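Local coordinates for protein thiosulfate sulfurtransferase (Pseudomonas aeruginosa, PDB 1YT8) that probably transfers sulfur from thiosulfate to cyanide, as rhodanese-family sulfurtransferases do, and is built from four rhodanese-like domains, at residues Glu121-Glu124 / His128-Ser131; Met161-Gly166 / Ala216-Gly221; Gly221-Thr226 / Gln505-Trp510. All coordinates share one frame; numbering follows the deposited sequence.

Contact 1 (Glu121-Glu124 / His128-Ser131)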
ATOM      1  N   GLU A 121      -7.853   9.480 -12.463  1.00 12.94           N
ATOM      2  CA  GLU A 121      -8.547   9.640 -13.729  1.00 12.44           C
ATOM      3  C   GLU A 121      -9.495  10.834 -13.660  1.00 13.19           C
ATOM      4  O   GLU A 121      -9.679  11.538 -14.653  1.00 12.48           O
ATOM      5  CB  GLU A 121      -9.322   8.366 -14.082  1.00 14.01           C
ATOM      6  CG  GLU A 121      -8.439   7.144 -14.371  1.00 13.86           C
ATOM      7  CD  GLU A 121      -7.408   7.392 -15.465  1.00 16.27           C
ATOM      8  OE1 GLU A 121      -7.743   8.068 -16.466  1.00 16.95           O
ATOM      9  OE2 GLU A 121      -6.264   6.901 -15.333  1.00 16.41           O
ATOM     10  N   LEU A 122     -10.093  11.054 -12.490  1.00 10.54           N
ATOM     11  CA  LEU A 122     -11.010  12.179 -12.291  1.00 12.29           C
ATOM     12  C   LEU A 122     -10.264  13.503 -12.445  1.00 11.65           C
ATOM     13  O   LEU A 122     -10.794  14.465 -13.015  1.00 15.46           O
ATOM     14  CB  LEU A 122     -11.650  12.111 -10.902  1.00 12.83           C
ATOM     15  CG  LEU A 122     -12.700  13.184 -10.580  1.00 14.19           C
ATOM     16  CD1 LEU A 122     -13.899  13.025 -11.521  1.00 15.92           C
ATOM     17  CD2 LEU A 122     -13.151  13.046  -9.135  1.00 14.79           C
ATOM     18  N   VAL A 123      -9.037  13.553 -11.929  1.00 11.88           N
ATOM     19  CA  VAL A 123      -8.227  14.758 -12.034  1.00 12.34           C
ATOM     20  C   VAL A 123      -7.976  15.097 -13.506  1.00 14.03           C
ATOM     21  O   VAL A 123      -8.174  16.246 -13.918  1.00 13.78           O
ATOM     22  CB  VAL A 123      -6.874  14.601 -11.277  1.00 11.62           C
ATOM     23  CG1 VAL A 123      -5.969  15.798 -11.551  1.00 11.08           C
ATOM     24  CG2 VAL A 123      -7.132  14.495  -9.770  1.00 10.96           C
ATOM     25  N   GLU A 124      -7.561  14.113 -14.306  1.00 13.95           N
ATOM     26  CA  GLU A 124      -7.311  14.382 -15.721  1.00 16.08           C
ATOM     27  C   GLU A 124      -8.594  14.786 -16.432  1.00 16.38           C
ATOM     28  O   GLU A 124      -8.594  15.689 -17.270  1.00 16.11           O
ATOM     29  CB  GLU A 124      -6.719  13.164 -16.441  1.00 18.48           C
ATOM     30  CG  GLU A 124      -6.252  13.507 -17.861  1.00 22.56           C
ATOM     31  CD  GLU A 124      -5.717  12.316 -18.634  1.00 24.91           C
ATOM     32  OE1 GLU A 124      -6.525  11.459 -19.050  1.00 27.02           O
ATOM     33  OE2 GLU A 124      -4.487  12.237 -18.824  1.00 27.80           O
ATOM     34  N   HIS A 128      -7.982  18.349 -17.359  1.00 14.76           N
ATOM     35  CA  HIS A 128      -7.373  18.118 -18.668  1.00 16.99           C
ATOM     36  C   HIS A 128      -5.851  18.157 -18.552  1.00 14.74           C
ATOM     37  O   HIS A 128      -5.169  18.753 -19.385  1.00 14.63           O
ATOM     38  CB  HIS A 128      -7.855  19.178 -19.661  1.00 19.63           C
ATOM     39  CG  HIS A 128      -9.344  19.302 -19.720  1.00 24.26           C
ATOM     40  ND1 HIS A 128     -10.159  18.268 -20.126  1.00 28.48           N
ATOM     41  CD2 HIS A 128     -10.168  20.319 -19.375  1.00 26.71           C
ATOM     42  CE1 HIS A 128     -11.422  18.641 -20.028  1.00 28.05           C
ATOM     43  NE2 HIS A 128     -11.456  19.881 -19.573  1.00 28.14           N
ATOM     44  N   THR A 129      -5.333  17.516 -17.508  1.00 13.48           N
ATOM     45  CA  THR A 129      -3.894  17.458 -17.256  1.00 13.89           C
ATOM     46  C   THR A 129      -3.150  17.089 -18.539  1.00 12.94           C
ATOM     47  O   THR A 129      -3.410  16.044 -19.139  1.00 13.99           O
ATOM     48  CB  THR A 129      -3.586  16.423 -16.163  1.00 12.67           C
ATOM     49  OG1 THR A 129      -4.465  16.642 -15.051  1.00 14.90           O
ATOM     50  CG2 THR A 129      -2.139  16.547 -15.693  1.00 11.72           C
ATOM     51  N   PRO A 130      -2.203  17.940 -18.966  1.00 15.08           N
ATOM     52  CA  PRO A 130      -1.421  17.717 -20.186  1.00 15.48           C
ATOM     53  C   PRO A 130      -0.663  16.400 -20.216  1.00 14.54           C
ATOM     54  O   PRO A 130      -0.181  15.929 -19.183  1.00 13.55           O
ATOM     55  CB  PRO A 130      -0.461  18.907 -20.208  1.00 16.44           C
ATOM     56  CG  PRO A 130      -1.178  19.952 -19.425  1.00 19.93           C
ATOM     57  CD  PRO A 130      -1.744  19.160 -18.282  1.00 15.25           C
ATOM     58  N   SER A 131      -0.560  15.815 -21.405  1.00 13.07           N
ATOM     59  CA  SER A 131       0.172  14.567 -21.581  1.00 14.39           C
ATOM     60  C   SER A 131       0.826  14.510 -22.960  1.00 16.74           C
ATOM     61  O   SER A 131       0.399  15.190 -23.903  1.00 15.90           O
ATOM     62  CB  SER A 131      -0.751  13.355 -21.378  1.00 14.78           C
ATOM     63  OG  SER A 131      -1.730  13.251 -22.394  1.00 18.95           O
TER
HETATM   64  O   HOH W   1      -2.100  13.594 -18.083  1.00 19.53           O
HETATM   65  O   HOH W   2      -3.869  14.504 -21.307  1.00 25.79           O
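The backbone leaves helix 114-127 at His128, whose N sits 2.7 Å from Glu124 O in a weak, bent hydrogen bond (N-H...O 126°). His128 is the first residue past the helix and has positive phi (53°), a left-handed exit at the helix C-terminus. The chain then runs into strand 131-132, the edge strand of a five-stranded parallel rhodanese sheet.

Thr129 turns back toward the last turn of the helix. Thr129 OG1 lies 3.7 Å from Glu124 CA. Val123 CG1 crosses the threonine at a slant, 3.9 Å from Thr129 OG1. The Thr129 hydroxyl is hydrogen-bonded to Gln204 on helix 197-208, so it ties this exit to the neighbouring helix.

Glu124 has the largest share of the contact. A chi1 of -171° puts its CG anti to the backbone N and beside the Thr129 backbone, with Glu124 CG 4.0 Å from Thr129 O. The extended chain beyond carries the carboxylate to the waters. The carboxylate is shared. OE1 forms a salt bridge with Arg196, which Glu121 also holds, and Arg196 belongs to the sulfite pocket. These two acids therefore probably help to fix that guanidinium group.

OE2 faces two waters that bridge to Thr129 O. Water 2 makes only a weak bond to OE2, but it donates to Thr129 O at 2.7 Å and is hydrogen-bonded to Ser131 OG at the same distance.

Contact 2 (Met161-Gly166 / Ala216-Gly221)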
HETATM    1  N   MSE A 161      12.620  -0.773 -14.016  1.00 12.60           N
HETATM    2  CA  MSE A 161      12.593  -0.355 -15.414  1.00 12.89           C
HETATM    3  C   MSE A 161      12.288   1.132 -15.425  1.00 12.57           C
HETATM    4  O   MSE A 161      11.540   1.623 -14.578  1.00 12.95           O
HETATM    5  CB  MSE A 161      11.544  -1.130 -16.226  1.00 13.81           C
HETATM    6  CG  MSE A 161      10.106  -0.712 -15.999  1.00 15.58           C
HETATM    7 SE   MSE A 161       9.402  -1.360 -14.320  1.00 16.30          SE
HETATM    8  CE  MSE A 161       7.525  -1.543 -14.861  1.00 14.89           C
ATOM      9  N   SER A 162      12.882   1.852 -16.367  1.00 12.91           N
ATOM     10  CA  SER A 162      12.675   3.290 -16.440  1.00 12.36           C
ATOM     11  C   SER A 162      12.777   3.850 -17.851  1.00 12.13           C
ATOM     12  O   SER A 162      13.308   3.204 -18.761  1.00 12.00           O
ATOM     13  CB  SER A 162      13.686   4.002 -15.535  1.00 14.24           C
ATOM     14  OG  SER A 162      15.005   3.564 -15.816  1.00 13.60           O
ATOM     15  N   ILE A 163      12.257   5.061 -18.022  1.00 12.15           N
ATOM     16  CA  ILE A 163      12.284   5.746 -19.310  1.00 13.08           C
ATOM     17  C   ILE A 163      13.710   6.290 -19.473  1.00 13.89           C
ATOM     18  O   ILE A 163      14.295   6.797 -18.518  1.00 14.24           O
ATOM     19  CB  ILE A 163      11.267   6.925 -19.324  1.00 13.66           C
ATOM     20  CG1 ILE A 163       9.871   6.421 -18.933  1.00 12.09           C
ATOM     21  CG2 ILE A 163      11.247   7.595 -20.698  1.00 11.42           C
ATOM     22  CD1 ILE A 163       9.314   5.318 -19.843  1.00 12.56           C
ATOM     23  N   PRO A 164      14.292   6.180 -20.680  1.00 15.24           N
ATOM     24  CA  PRO A 164      15.655   6.666 -20.930  1.00 15.33           C
ATOM     25  C   PRO A 164      15.947   8.050 -20.370  1.00 16.36           C
ATOM     26  O   PRO A 164      15.234   9.010 -20.665  1.00 14.33           O
ATOM     27  CB  PRO A 164      15.759   6.631 -22.453  1.00 16.39           C
ATOM     28  CG  PRO A 164      14.947   5.433 -22.793  1.00 15.46           C
ATOM     29  CD  PRO A 164      13.720   5.595 -21.904  1.00 13.66           C
ATOM     30  N   GLY A 165      17.004   8.142 -19.566  1.00 14.01           N
ATOM     31  CA  GLY A 165      17.390   9.412 -18.978  1.00 13.40           C
ATOM     32  C   GLY A 165      16.550   9.838 -17.788  1.00 11.74           C
ATOM     33  O   GLY A 165      16.816  10.868 -17.180  1.00 13.18           O
ATOM     34  N   GLY A 166      15.540   9.042 -17.451  1.00 13.36           N
ATOM     35  CA  GLY A 166      14.669   9.372 -16.335  1.00 12.64           C
ATOM     36  C   GLY A 166      15.381   9.535 -15.005  1.00 13.30           C
ATOM     37  O   GLY A 166      16.401   8.892 -14.742  1.00 13.87           O
ATOM     38  N   ALA A 216       4.037  18.120 -18.478  1.00 14.85           N
ATOM     39  CA  ALA A 216       3.152  17.133 -19.085  1.00 13.78           C
ATOM     40  C   ALA A 216       3.463  15.741 -18.568  1.00 13.01           C
ATOM     41  O   ALA A 216       4.590  15.446 -18.164  1.00 11.66           O
ATOM     42  CB  ALA A 216       3.287  17.159 -20.613  1.00 14.67           C
ATOM     43  N   ALA A 217       2.457  14.880 -18.574  1.00 12.23           N
ATOM     44  CA  ALA A 217       2.663  13.515 -18.127  1.00 12.70           C
ATOM     45  C   ALA A 217       3.035  12.658 -19.332  1.00 14.51           C
ATOM     46  O   ALA A 217       2.593  12.931 -20.451  1.00 13.33           O
ATOM     47  CB  ALA A 217       1.385  12.978 -17.493  1.00 12.76           C
ATOM     48  N   LEU A 218       3.884  11.654 -19.120  1.00 13.64           N
ATOM     49  CA  LEU A 218       4.202  10.737 -20.205  1.00 13.53           C
ATOM     50  C   LEU A 218       2.955   9.860 -20.218  1.00 13.76           C
ATOM     51  O   LEU A 218       2.699   9.118 -19.263  1.00 13.73           O
ATOM     52  CB  LEU A 218       5.426   9.881 -19.882  1.00 14.28           C
ATOM     53  CG  LEU A 218       5.606   8.661 -20.799  1.00 15.60           C
ATOM     54  CD1 LEU A 218       5.719   9.110 -22.254  1.00 16.09           C
ATOM     55  CD2 LEU A 218       6.849   7.880 -20.383  1.00 16.23           C
ATOM     56  N   ARG A 219       2.172   9.953 -21.286  1.00 13.50           N
ATOM     57  CA  ARG A 219       0.930   9.196 -21.389  1.00 13.83           C
ATOM     58  C   ARG A 219       1.100   7.681 -21.342  1.00 12.62           C
ATOM     59  O   ARG A 219       1.706   7.082 -22.221  1.00 13.72           O
ATOM     60  CB  ARG A 219       0.183   9.588 -22.664  1.00 14.18           C
ATOM     61  CG  ARG A 219      -1.240   9.064 -22.741  1.00 16.51           C
ATOM     62  CD  ARG A 219      -1.886   9.535 -24.034  1.00 19.37           C
ATOM     63  NE  ARG A 219      -1.740  10.980 -24.188  1.00 19.84           N
ATOM     64  CZ  ARG A 219      -1.506  11.592 -25.344  1.00 21.24           C
ATOM     65  NH1 ARG A 219      -1.386  10.886 -26.461  1.00 21.01           N
ATOM     66  NH2 ARG A 219      -1.385  12.912 -25.382  1.00 22.03           N
ATOM     67  N   ASN A 220       0.546   7.080 -20.293  1.00 13.14           N
ATOM     68  CA  ASN A 220       0.585   5.640 -20.067  1.00 14.82           C
ATOM     69  C   ASN A 220       1.931   5.051 -19.615  1.00 13.15           C
ATOM     70  O   ASN A 220       2.116   3.837 -19.625  1.00 14.32           O
ATOM     71  CB  ASN A 220       0.048   4.905 -21.304  1.00 13.37           C
ATOM     72  CG  ASN A 220      -1.352   5.371 -21.685  1.00 16.45           C
ATOM     73  OD1 ASN A 220      -2.111   5.849 -20.834  1.00 13.85           O
ATOM     74  ND2 ASN A 220      -1.704   5.228 -22.959  1.00 13.64           N
ATOM     75  N   GLY A 221       2.856   5.921 -19.219  1.00 13.22           N
ATOM     76  CA  GLY A 221       4.151   5.501 -18.685  1.00 12.11           C
ATOM     77  C   GLY A 221       5.004   4.427 -19.339  1.00 13.59           C
ATOM     78  O   GLY A 221       5.094   4.344 -20.561  1.00 13.70           O
TER
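Ile163 and Leu218 reach toward each other tip to tip, with Ile163 CD1 3.6 Å from Leu218 CD2. Leu218 CD2 also sits 3.7 Å from Ile163 CG1, so one branch of the leucine meets the last two carbons of the longer isoleucine branch. Ile163 CG1 lies beside the backbone N, anti to the carbonyl carbon (chi1 -54°). A second bend at chi2 (-59°) gives that branch its final direction.

The backbones stay well apart. Their nearest CA pair is Ile163 and Gly221, at 8.2 Å, and side chains bridge the space between them. Each partner is set at the start of a type II beta turn. Gly166 N donates to Ile163 O at 2.8 Å, and Gly221 N donates to Leu218 O at 3.2 Å. The first turn leads into edge strand 167-168. The second joins strand 215-218 to helix 221-227. The contact thus links two connections of one rhodanese alpha/beta domain.

Other residues close round the pair. Asn192 touches both side chains, Ile190 packs on Leu218, and Trp225 and Thr222 pack on Ile163.

No hydrogen bond or charge crosses between the segments, and they bury just 90 Å² together. The Ile163-Leu218 pairing is apolar, so it depends on the close fit of buried methyl and methylene groups and not on bond direction.

Contact 3 (Gly221-Thr226 / Gln505-Trp510)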
ATOM      1  N   GLY A 221       2.856   5.921 -19.219  1.00 13.22           N
ATOM      2  CA  GLY A 221       4.151   5.501 -18.685  1.00 12.11           C
ATOM      3  C   GLY A 221       5.004   4.427 -19.339  1.00 13.59           C
ATOM      4  O   GLY A 221       5.094   4.344 -20.561  1.00 13.70           O
ATOM      5  N   THR A 222       5.664   3.617 -18.509  1.00 13.52           N
ATOM      6  CA  THR A 222       6.532   2.557 -19.013  1.00 13.54           C
ATOM      7  C   THR A 222       5.740   1.527 -19.813  1.00 13.85           C
ATOM      8  O   THR A 222       6.270   0.915 -20.739  1.00 13.60           O
ATOM      9  CB  THR A 222       7.323   1.863 -17.861  1.00 11.74           C
ATOM     10  OG1 THR A 222       6.422   1.277 -16.918  1.00 12.76           O
ATOM     11  CG2 THR A 222       8.199   2.872 -17.143  1.00 11.33           C
ATOM     12  N   ILE A 223       4.470   1.346 -19.460  1.00 12.09           N
ATOM     13  CA  ILE A 223       3.603   0.425 -20.184  1.00 14.33           C
ATOM     14  C   ILE A 223       3.449   0.963 -21.605  1.00 13.43           C
ATOM     15  O   ILE A 223       3.600   0.229 -22.582  1.00 14.16           O
ATOM     16  CB  ILE A 223       2.201   0.331 -19.521  1.00 13.70           C
ATOM     17  CG1 ILE A 223       2.283  -0.551 -18.273  1.00 14.82           C
ATOM     18  CG2 ILE A 223       1.173  -0.220 -20.514  1.00 14.44           C
ATOM     19  CD1 ILE A 223       0.983  -0.665 -17.481  1.00 13.57           C
ATOM     20  N   GLY A 224       3.159   2.257 -21.703  1.00 14.79           N
ATOM     21  CA  GLY A 224       2.987   2.887 -23.001  1.00 15.30           C
ATOM     22  C   GLY A 224       4.273   2.916 -23.803  1.00 14.51           C
ATOM     23  O   GLY A 224       4.246   2.854 -25.032  1.00 15.16           O
ATOM     24  N   TRP A 225       5.400   3.027 -23.108  1.00 14.10           N
ATOM     25  CA  TRP A 225       6.708   3.055 -23.757  1.00 15.07           C
ATOM     26  C   TRP A 225       6.941   1.704 -24.441  1.00 15.52           C
ATOM     27  O   TRP A 225       7.378   1.639 -25.588  1.00 16.39           O
ATOM     28  CB  TRP A 225       7.796   3.326 -22.708  1.00 15.55           C
ATOM     29  CG  TRP A 225       9.091   3.835 -23.273  1.00 12.91           C
ATOM     30  CD1 TRP A 225      10.215   3.106 -23.543  1.00 15.07           C
ATOM     31  CD2 TRP A 225       9.394   5.190 -23.641  1.00 14.20           C
ATOM     32  NE1 TRP A 225      11.201   3.923 -24.056  1.00 13.39           N
ATOM     33  CE2 TRP A 225      10.723   5.206 -24.125  1.00 13.12           C
ATOM     34  CE3 TRP A 225       8.670   6.392 -23.609  1.00 13.56           C
ATOM     35  CZ2 TRP A 225      11.345   6.379 -24.572  1.00 14.44           C
ATOM     36  CZ3 TRP A 225       9.289   7.560 -24.055  1.00 11.97           C
ATOM     37  CH2 TRP A 225      10.614   7.543 -24.530  1.00 16.55           C
ATOM     38  N   THR A 226       6.630   0.627 -23.728  1.00 15.56           N
ATOM     39  CA  THR A 226       6.788  -0.719 -24.266  1.00 16.86           C
ATOM     40  C   THR A 226       5.806  -0.953 -25.410  1.00 17.09           C
ATOM     41  O   THR A 226       6.182  -1.475 -26.461  1.00 16.46           O
ATOM     42  CB  THR A 226       6.547  -1.780 -23.173  1.00 16.48           C
ATOM     43  OG1 THR A 226       7.533  -1.627 -22.149  1.00 19.95           O
ATOM     44  CG2 THR A 226       6.630  -3.187 -23.751  1.00 19.01           C
ATOM     45  N   GLN A 505      -2.184  -3.539 -21.687  1.00 19.95           N
ATOM     46  CA  GLN A 505      -3.163  -2.707 -22.377  1.00 18.84           C
ATOM     47  C   GLN A 505      -4.493  -2.824 -21.635  1.00 18.79           C
ATOM     48  O   GLN A 505      -5.247  -1.855 -21.524  1.00 17.59           O
ATOM     49  CB  GLN A 505      -3.344  -3.165 -23.827  1.00 19.76           C
ATOM     50  CG  GLN A 505      -4.401  -2.375 -24.599  1.00 18.56           C
ATOM     51  CD  GLN A 505      -4.073  -0.895 -24.700  1.00 18.93           C
ATOM     52  OE1 GLN A 505      -3.012  -0.519 -25.193  1.00 22.88           O
ATOM     53  NE2 GLN A 505      -4.988  -0.046 -24.241  1.00 16.24           N
ATOM     54  N   GLY A 506      -4.771  -4.021 -21.125  1.00 16.32           N
ATOM     55  CA  GLY A 506      -6.010  -4.242 -20.398  1.00 17.66           C
ATOM     56  C   GLY A 506      -6.081  -3.377 -19.155  1.00 15.88           C
ATOM     57  O   GLY A 506      -7.160  -2.952 -18.742  1.00 16.09           O
ATOM     58  N   TYR A 507      -4.922  -3.123 -18.554  1.00 16.15           N
ATOM     59  CA  TYR A 507      -4.844  -2.294 -17.359  1.00 16.33           C
ATOM     60  C   TYR A 507      -5.237  -0.861 -17.722  1.00 15.65           C
ATOM     61  O   TYR A 507      -5.985  -0.206 -16.993  1.00 14.49           O
ATOM     62  CB  TYR A 507      -3.424  -2.311 -16.790  1.00 15.26           C
ATOM     63  CG  TYR A 507      -3.285  -1.532 -15.504  1.00 17.62           C
ATOM     64  CD1 TYR A 507      -3.860  -1.999 -14.320  1.00 17.14           C
ATOM     65  CD2 TYR A 507      -2.610  -0.312 -15.474  1.00 16.27           C
ATOM     66  CE1 TYR A 507      -3.767  -1.266 -13.138  1.00 16.61           C
ATOM     67  CE2 TYR A 507      -2.515   0.430 -14.299  1.00 16.92           C
ATOM     68  CZ  TYR A 507      -3.095  -0.053 -13.137  1.00 17.34           C
ATOM     69  OH  TYR A 507      -3.005   0.677 -11.975  1.00 16.53           O
ATOM     70  N   LEU A 508      -4.732  -0.379 -18.852  1.00 15.66           N
ATOM     71  CA  LEU A 508      -5.057   0.970 -19.307  1.00 14.78           C
ATOM     72  C   LEU A 508      -6.548   1.083 -19.620  1.00 16.11           C
ATOM     73  O   LEU A 508      -7.193   2.077 -19.274  1.00 14.41           O
ATOM     74  CB  LEU A 508      -4.240   1.320 -20.555  1.00 16.36           C
ATOM     75  CG  LEU A 508      -2.714   1.332 -20.410  1.00 17.26           C
ATOM     76  CD1 LEU A 508      -2.090   1.670 -21.759  1.00 15.48           C
ATOM     77  CD2 LEU A 508      -2.286   2.350 -19.349  1.00 17.13           C
ATOM     78  N   ASP A 509      -7.091   0.061 -20.278  1.00 15.07           N
ATOM     79  CA  ASP A 509      -8.508   0.061 -20.624  1.00 16.43           C
ATOM     80  C   ASP A 509      -9.348   0.099 -19.356  1.00 16.63           C
ATOM     81  O   ASP A 509     -10.391   0.749 -19.313  1.00 16.25           O
ATOM     82  CB  ASP A 509      -8.882  -1.181 -21.439  1.00 17.28           C
ATOM     83  CG  ASP A 509      -8.197  -1.227 -22.791  1.00 20.94           C
ATOM     84  OD1 ASP A 509      -7.910  -0.155 -23.359  1.00 21.32           O
ATOM     85  OD2 ASP A 509      -7.957  -2.345 -23.293  1.00 24.72           O
ATOM     86  N   TRP A 510      -8.894  -0.607 -18.323  1.00 16.04           N
ATOM     87  CA  TRP A 510      -9.612  -0.624 -17.059  1.00 16.37           C
ATOM     88  C   TRP A 510      -9.647   0.785 -16.460  1.00 15.20           C
ATOM     89  O   TRP A 510     -10.698   1.255 -16.025  1.00 17.45           O
ATOM     90  CB  TRP A 510      -8.948  -1.598 -16.078  1.00 15.58           C
ATOM     91  CG  TRP A 510      -9.426  -1.435 -14.666  1.00 15.95           C
ATOM     92  CD1 TRP A 510     -10.656  -1.758 -14.168  1.00 13.88           C
ATOM     93  CD2 TRP A 510      -8.690  -0.856 -13.583  1.00 15.87           C
ATOM     94  NE1 TRP A 510     -10.733  -1.415 -12.839  1.00 15.30           N
ATOM     95  CE2 TRP A 510      -9.539  -0.859 -12.454  1.00 14.43           C
ATOM     96  CE3 TRP A 510      -7.394  -0.335 -13.457  1.00 14.73           C
ATOM     97  CZ2 TRP A 510      -9.138  -0.356 -11.213  1.00 13.86           C
ATOM     98  CZ3 TRP A 510      -6.993   0.166 -12.221  1.00 16.11           C
ATOM     99  CH2 TRP A 510      -7.865   0.150 -11.114  1.00 15.52           C
TER
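Apolar contacts carry this meeting of helices 221-227 and 501-512, and Ile223 is the residue that makes them. Its two branches have different partners. Ile223 CG2 lies 4.0 Å from Leu508 CD1, and the two side chains run antiparallel alongside each other. Ile223 CD1 is 4.1 Å from Tyr507 CD2. Here the isoleucine runs at about a right angle to the tyrosine side chain and comes obliquely to its ring. The split follows from the torsions: Ile223 CG2 is anti to the backbone N, while CG1 stands beside that N and its chain continues extended (chi2 177°). The nearest CA atoms, of Ile223 and Gln505, are 7.8 Å apart.

No hydrogen bond joins the two segments themselves. Within one helix, Gln505 NE2 donates to Asp509 OD1 at 3.1 Å, one turn on. The oxygen is nearly in the amide plane of Gln505, but the nitrogen meets the carboxylate from above its plane. Outside the segments, Lys117 of helix 114-127 holds the Tyr507 hydroxyl, and Thr226 O accepts a hydrogen bond from Arg501, at the start of helix 501-512.

Backbone bonds of Thr222 with Cys193 and Ile223 with Ala194 join helix 221-227 to the pocket loop. The Tyr507 side chain is about 5 Å from the bound sulfite, probably taken up from the crystallisation liquor. Helix 501-512 thus packs beside the anion-binding loop of a rhodanese domain.

Overall arrangement
All three contacts belong to or pack on the second rhodanese-like domain, and each is linked to its sulfite pocket. Contacts 1 and 2 have centres 16 Å apart and meet along adjacent strands: Pro130 O is 2.9 Å from Ala217 N, and Ser131 OG is 2.9 Å from Arg219 NE, both probable hydrogen bonds. Contacts 2 and 3 are closer, with centres 12 Å apart. They share Gly221, and Ile163 CD1 packs 3.7 Å from Trp225 CG. Contacts 1 and 3 do not touch; their nearest atoms are about 6 Å apart. Arg196 of the pocket joins contacts 1 and 2: it forms salt bridges with Glu121 and Glu124, and its NH1 donates to Asn220 OD1. Contact 3 approaches the sulfite through Tyr507.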